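Local coordinates for protein tuber agglutinin (Colocasia esculenta, PDB 5D5G) that binds mannose as a bulb-type lectin chain, agglutinates rabbit erythrocytes and has insecticidal activity against cotton aphids and other hemipteran insects, at residues G9-R14 / D50-L55; L18-F23 / V87-R92. All blocks are in the same frame, centred on the assembly; numbering follows the deposited sequence.

Contact 1: residues G9-R14 / D50-L55; sequences GQTLDR and DCKLTL
In one four-stranded antiparallel sheet of the bulb-type lectin (beta-prism II) domain, the short edge strand 11-12 is laid against strand 52-55. Leu-12 and Leu-53 form the hydrogen-bonded pair: Leu-12 N gives a short bond of 2.7 Å to Leu-53 O, in the plane of that carbonyl, whereas Leu-53 N reaches Leu-12 O at 3.2 Å from above the carbonyl plane. Their CB atoms meet at 4.0 Å, and both leucines go on to pack against Met-27 and Leu-33 in the interior of the prism. On the other face the methyl CG2 of Thr-11, anti to the backbone N, touches Leu-53 O at 3.1 Å and packs on both Thr-54 CG2 and Lys-52 CB. Thr-54 OG1 is turned to Val-62 O on the next strand. Beyond the strand pair Cys-51 is tied to Cys-31 by a disulfide, and a salt-bridge network joins the segments. Arg-14 NH1 makes a weak ion-paired bond to Asp-13 OD2. Lys-52 stays extended until its nearly eclipsed last torsion (chi4 -4°) curls NZ to Asp-13. Asp-13 OD1 is gripped from opposite faces of its carboxylate plane, by the backbone N of Arg-14 at 2.6 Å and by Lys-52 NZ at 2.9 Å.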
# COMPACT_ATOMS: atom_id res chain seq x y z
N GLY A 9 -9.03 8.98 3.98
CA GLY A 9 -10.47 9.05 3.82
C GLY A 9 -11.15 7.90 4.56
O GLY A 9 -12.37 7.92 4.78
N GLN A 10 -10.35 6.91 4.95
CA GLN A 10 -10.85 5.73 5.66
C GLN A 10 -10.46 5.82 7.13
O GLN A 10 -9.52 6.54 7.47
CB GLN A 10 -10.25 4.45 5.07
CG GLN A 10 -10.72 4.10 3.66
CD GLN A 10 -10.13 2.80 3.15
OE1 GLN A 10 -9.03 2.39 3.56
NE2 GLN A 10 -10.86 2.14 2.25
N THR A 11 -11.15 5.07 7.99
CA THR A 11 -10.88 5.15 9.42
C THR A 11 -10.63 3.79 10.11
O THR A 11 -11.33 2.82 9.86
CB THR A 11 -12.00 5.90 10.15
OG1 THR A 11 -12.44 7.01 9.36
CG2 THR A 11 -11.50 6.41 11.48
N LEU A 12 -9.62 3.75 10.96
CA LEU A 12 -9.36 2.59 11.81
C LEU A 12 -10.06 2.81 13.16
O LEU A 12 -9.46 3.36 14.10
CB LEU A 12 -7.86 2.40 12.02
CG LEU A 12 -7.46 1.33 13.02
CD1 LEU A 12 -7.76 -0.05 12.47
CD2 LEU A 12 -5.99 1.48 13.39
N ASP A 13 -11.31 2.38 13.24
CA ASP A 13 -12.19 2.67 14.39
C ASP A 13 -11.67 2.15 15.72
O ASP A 13 -10.67 1.43 15.76
CB ASP A 13 -13.60 2.11 14.13
CG ASP A 13 -14.69 2.95 14.79
OD1 ASP A 13 -14.36 3.76 15.68
OD2 ASP A 13 -15.88 2.79 14.43
N ARG A 14 -12.35 2.54 16.80
CA ARG A 14 -12.06 2.05 18.15
C ARG A 14 -11.82 0.53 18.16
O ARG A 14 -12.56 -0.22 17.53
CB ARG A 14 -13.22 2.44 19.08
CG ARG A 14 -14.59 1.96 18.57
CD ARG A 14 -15.71 2.95 18.88
NE ARG A 14 -16.98 2.26 19.12
CZ ARG A 14 -17.88 1.98 18.17
NH1 ARG A 14 -17.66 2.33 16.91
NH2 ARG A 14 -19.00 1.36 18.49
N ASP A 50 -13.41 6.49 22.59
CA ASP A 50 -14.17 6.33 21.35
C ASP A 50 -13.34 6.86 20.18
O ASP A 50 -13.89 7.33 19.19
CB ASP A 50 -15.54 7.03 21.42
CG ASP A 50 -16.36 6.57 22.62
OD1 ASP A 50 -15.77 6.35 23.70
OD2 ASP A 50 -17.60 6.45 22.49
N CYS A 51 -12.02 6.74 20.32
CA CYS A 51 -11.07 7.32 19.38
C CYS A 51 -11.05 6.64 18.01
O CYS A 51 -11.53 5.51 17.83
CB CYS A 51 -9.65 7.31 19.98
SG CYS A 51 -9.56 7.67 21.75
N LYS A 52 -10.46 7.36 17.05
CA LYS A 52 -10.43 6.94 15.66
C LYS A 52 -9.08 7.29 15.07
O LYS A 52 -8.51 8.34 15.41
CB LYS A 52 -11.49 7.70 14.86
CG LYS A 52 -12.91 7.43 15.28
CD LYS A 52 -13.89 8.18 14.39
CE LYS A 52 -15.31 7.67 14.62
NZ LYS A 52 -15.35 6.53 15.59
N LEU A 53 -8.58 6.44 14.18
CA LEU A 53 -7.40 6.79 13.40
C LEU A 53 -7.75 7.01 11.95
O LEU A 53 -8.41 6.19 11.33
CB LEU A 53 -6.30 5.74 13.50
CG LEU A 53 -5.02 6.35 12.93
CD1 LEU A 53 -4.79 7.67 13.62
CD2 LEU A 53 -3.82 5.45 13.10
N THR A 54 -7.29 8.14 11.42
CA THR A 54 -7.68 8.61 10.10
C THR A 54 -6.43 8.94 9.31
O THR A 54 -5.33 8.96 9.87
CB THR A 54 -8.46 9.90 10.25
OG1 THR A 54 -7.81 10.71 11.24
CG2 THR A 54 -9.89 9.61 10.70
N LEU A 55 -6.61 9.22 8.02
CA LEU A 55 -5.49 9.62 7.18
C LEU A 55 -5.86 10.84 6.35
O LEU A 55 -6.85 10.82 5.60
CB LEU A 55 -5.06 8.46 6.26
CG LEU A 55 -3.81 8.64 5.40
CD1 LEU A 55 -2.61 8.96 6.27
CD2 LEU A 55 -3.55 7.37 4.57

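Contact 2: residues L18-F23 / V87-R92; sequences LKNGDF and VHPDGR
Two antiparallel beta-hairpins of different sheets of the beta-prism II fold meet at their turns: a type II' turn from Asn-20 to Phe-23, and the loop from His-88 to Arg-92, closed by a G1 beta bulge in which Gly-91 and Arg-92 both face His-88. The tight part is the Phe-23 ring on Gly-91. Gly-91 CA sits over the middle of one face, 3.3 Å from the ring centroid and 7° off the normal, a close CH-pi contact; Gly-91, without a side chain, lets CA come this close to the ring, and its backbone angles at this bulge position also call for glycine. Phe-23 CG is anti to its own carbonyl carbon (chi1 -55°), which carries the ring across to the loop, where CE2 approaches Pro-89 O obliquely at 3.4 Å. Deeper in, Val-87 CG2 packs on Leu-18 CB at 3.7 Å, while its CG1 meets Phe-23 CB more loosely at 4.3 Å. The solvent side is sparser: Gly-21 and Asp-22 at the tip of the first turn do not touch the second loop, and Lys-19 points away from it. The outer flank of the second loop is not bare, since His-88, Pro-89 and Arg-92 meet the other protein chain of the assembly, His-88 edge-to-face with an aromatic ring. His-88 NE2 also bonds to Asp-90 OD2 at 2.7 Å. Asn-20 spans the boundary: with CG anti to the backbone N the amide reaches over to the second loop and skims Pro-89 CD, and ND2 also bonds to a polar side chain of that other chain. Within the contact, Asn-20 ND2 donates to Val-87 O at 3.0 Å, nearly straight at 166°, with Val-87 O close to the plane of the Asn-20 amide.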
# COMPACT_ATOMS: atom_id res chain seq x y z
N LEU A 18 -4.96 -3.30 12.22
CA LEU A 18 -4.32 -3.51 10.92
C LEU A 18 -3.21 -4.49 11.26
O LEU A 18 -2.55 -4.30 12.29
CB LEU A 18 -3.70 -2.23 10.37
CG LEU A 18 -4.51 -1.01 9.93
CD1 LEU A 18 -3.58 -0.02 9.25
CD2 LEU A 18 -5.68 -1.36 9.02
N LYS A 19 -2.98 -5.52 10.45
CA LYS A 19 -2.08 -6.59 10.86
C LYS A 19 -1.34 -7.23 9.69
O LYS A 19 -1.94 -7.45 8.63
CB LYS A 19 -2.87 -7.67 11.61
CG LYS A 19 -2.06 -8.87 12.06
CD LYS A 19 -2.95 -10.05 12.45
CE LYS A 19 -2.10 -11.23 12.88
NZ LYS A 19 -1.00 -11.44 11.90
N ASN A 20 -0.07 -7.57 9.90
CA ASN A 20 0.74 -8.24 8.89
C ASN A 20 1.78 -9.11 9.57
O ASN A 20 2.70 -8.59 10.23
CB ASN A 20 1.43 -7.20 7.98
CG ASN A 20 2.17 -7.83 6.79
OD1 ASN A 20 2.25 -9.06 6.66
ND2 ASN A 20 2.70 -6.97 5.90
N GLY A 21 1.65 -10.43 9.43
CA GLY A 21 2.54 -11.34 10.12
C GLY A 21 2.40 -11.10 11.61
O GLY A 21 1.30 -10.85 12.08
N ASP A 22 3.51 -11.13 12.34
CA ASP A 22 3.49 -10.99 13.80
C ASP A 22 3.28 -9.58 14.36
O ASP A 22 3.42 -9.36 15.58
CB ASP A 22 4.76 -11.58 14.41
CG ASP A 22 4.67 -13.08 14.58
OD1 ASP A 22 3.57 -13.62 14.32
OD2 ASP A 22 5.68 -13.71 14.98
N PHE A 23 2.96 -8.62 13.51
CA PHE A 23 2.85 -7.24 13.96
C PHE A 23 1.41 -6.75 13.95
O PHE A 23 0.74 -6.77 12.90
CB PHE A 23 3.74 -6.31 13.15
CG PHE A 23 5.18 -6.74 13.13
CD1 PHE A 23 6.02 -6.46 14.21
CD2 PHE A 23 5.70 -7.45 12.05
CE1 PHE A 23 7.35 -6.86 14.20
CE2 PHE A 23 7.02 -7.85 12.02
CZ PHE A 23 7.85 -7.56 13.10
N VAL A 87 1.13 -1.51 7.22
CA VAL A 87 1.98 -2.26 8.15
C VAL A 87 2.99 -3.11 7.37
O VAL A 87 2.64 -4.12 6.74
CB VAL A 87 1.16 -3.18 9.10
CG1 VAL A 87 2.00 -3.54 10.32
CG2 VAL A 87 -0.12 -2.49 9.54
N HIS A 88 4.24 -2.68 7.41
CA HIS A 88 5.27 -3.37 6.66
C HIS A 88 5.62 -4.68 7.32
O HIS A 88 5.78 -4.74 8.53
CB HIS A 88 6.52 -2.52 6.62
CG HIS A 88 7.58 -3.06 5.73
ND1 HIS A 88 7.48 -3.05 4.36
CD2 HIS A 88 8.77 -3.63 6.02
CE1 HIS A 88 8.57 -3.59 3.84
NE2 HIS A 88 9.37 -3.95 4.82
N PRO A 89 5.77 -5.73 6.51
CA PRO A 89 6.09 -7.06 7.02
C PRO A 89 7.37 -7.08 7.85
O PRO A 89 7.55 -8.01 8.63
CB PRO A 89 6.25 -7.91 5.75
CG PRO A 89 6.42 -6.92 4.63
CD PRO A 89 5.64 -5.73 5.04
N ASP A 90 8.25 -6.08 7.71
CA ASP A 90 9.41 -6.04 8.60
C ASP A 90 9.06 -5.31 9.89
O ASP A 90 9.92 -5.08 10.74
CB ASP A 90 10.65 -5.44 7.94
CG ASP A 90 11.18 -6.29 6.80
OD1 ASP A 90 11.69 -7.41 7.06
OD2 ASP A 90 11.09 -5.85 5.63
N GLY A 91 7.80 -4.96 10.02
CA GLY A 91 7.31 -4.48 11.31
C GLY A 91 7.29 -2.98 11.56
O GLY A 91 7.45 -2.56 12.69
N ARG A 92 7.10 -2.18 10.52
CA ARG A 92 6.90 -0.75 10.72
C ARG A 92 5.55 -0.34 10.17
O ARG A 92 5.03 -0.96 9.25
CB ARG A 92 7.96 0.04 9.98
CG ARG A 92 9.39 -0.16 10.43
CD ARG A 92 10.29 0.51 9.40
NE ARG A 92 11.71 0.46 9.74
CZ ARG A 92 12.62 -0.27 9.09
NH1 ARG A 92 12.25 -1.02 8.06
NH2 ARG A 92 13.89 -0.25 9.46

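Between them contacts 1 and 2 involve all three sheets of the prism: contact 1 pairs neighbouring strands within one sheet, whereas contact 2 brings together hairpin turns of the other two. Their centres are 18 Å apart, on opposite sides of the chain's centre, yet strands 11-12 and 16-20 are consecutive, and Leu-12 CD1 packs on Leu-18 CG at 4.2 Å. Leu-1 touches both of these leucines. Each contact lies near bound magnesium: the side chain of Leu-55 is about 4 Å from an ion, and that of Leu-18 about 6 Å from one. As for mannose, Trp-40, a binding residue, is about 7 Å from Leu-53 between side chains, and Phe-23 is about 7 Å from Tyr-36, assigned to the sugar site by similarity.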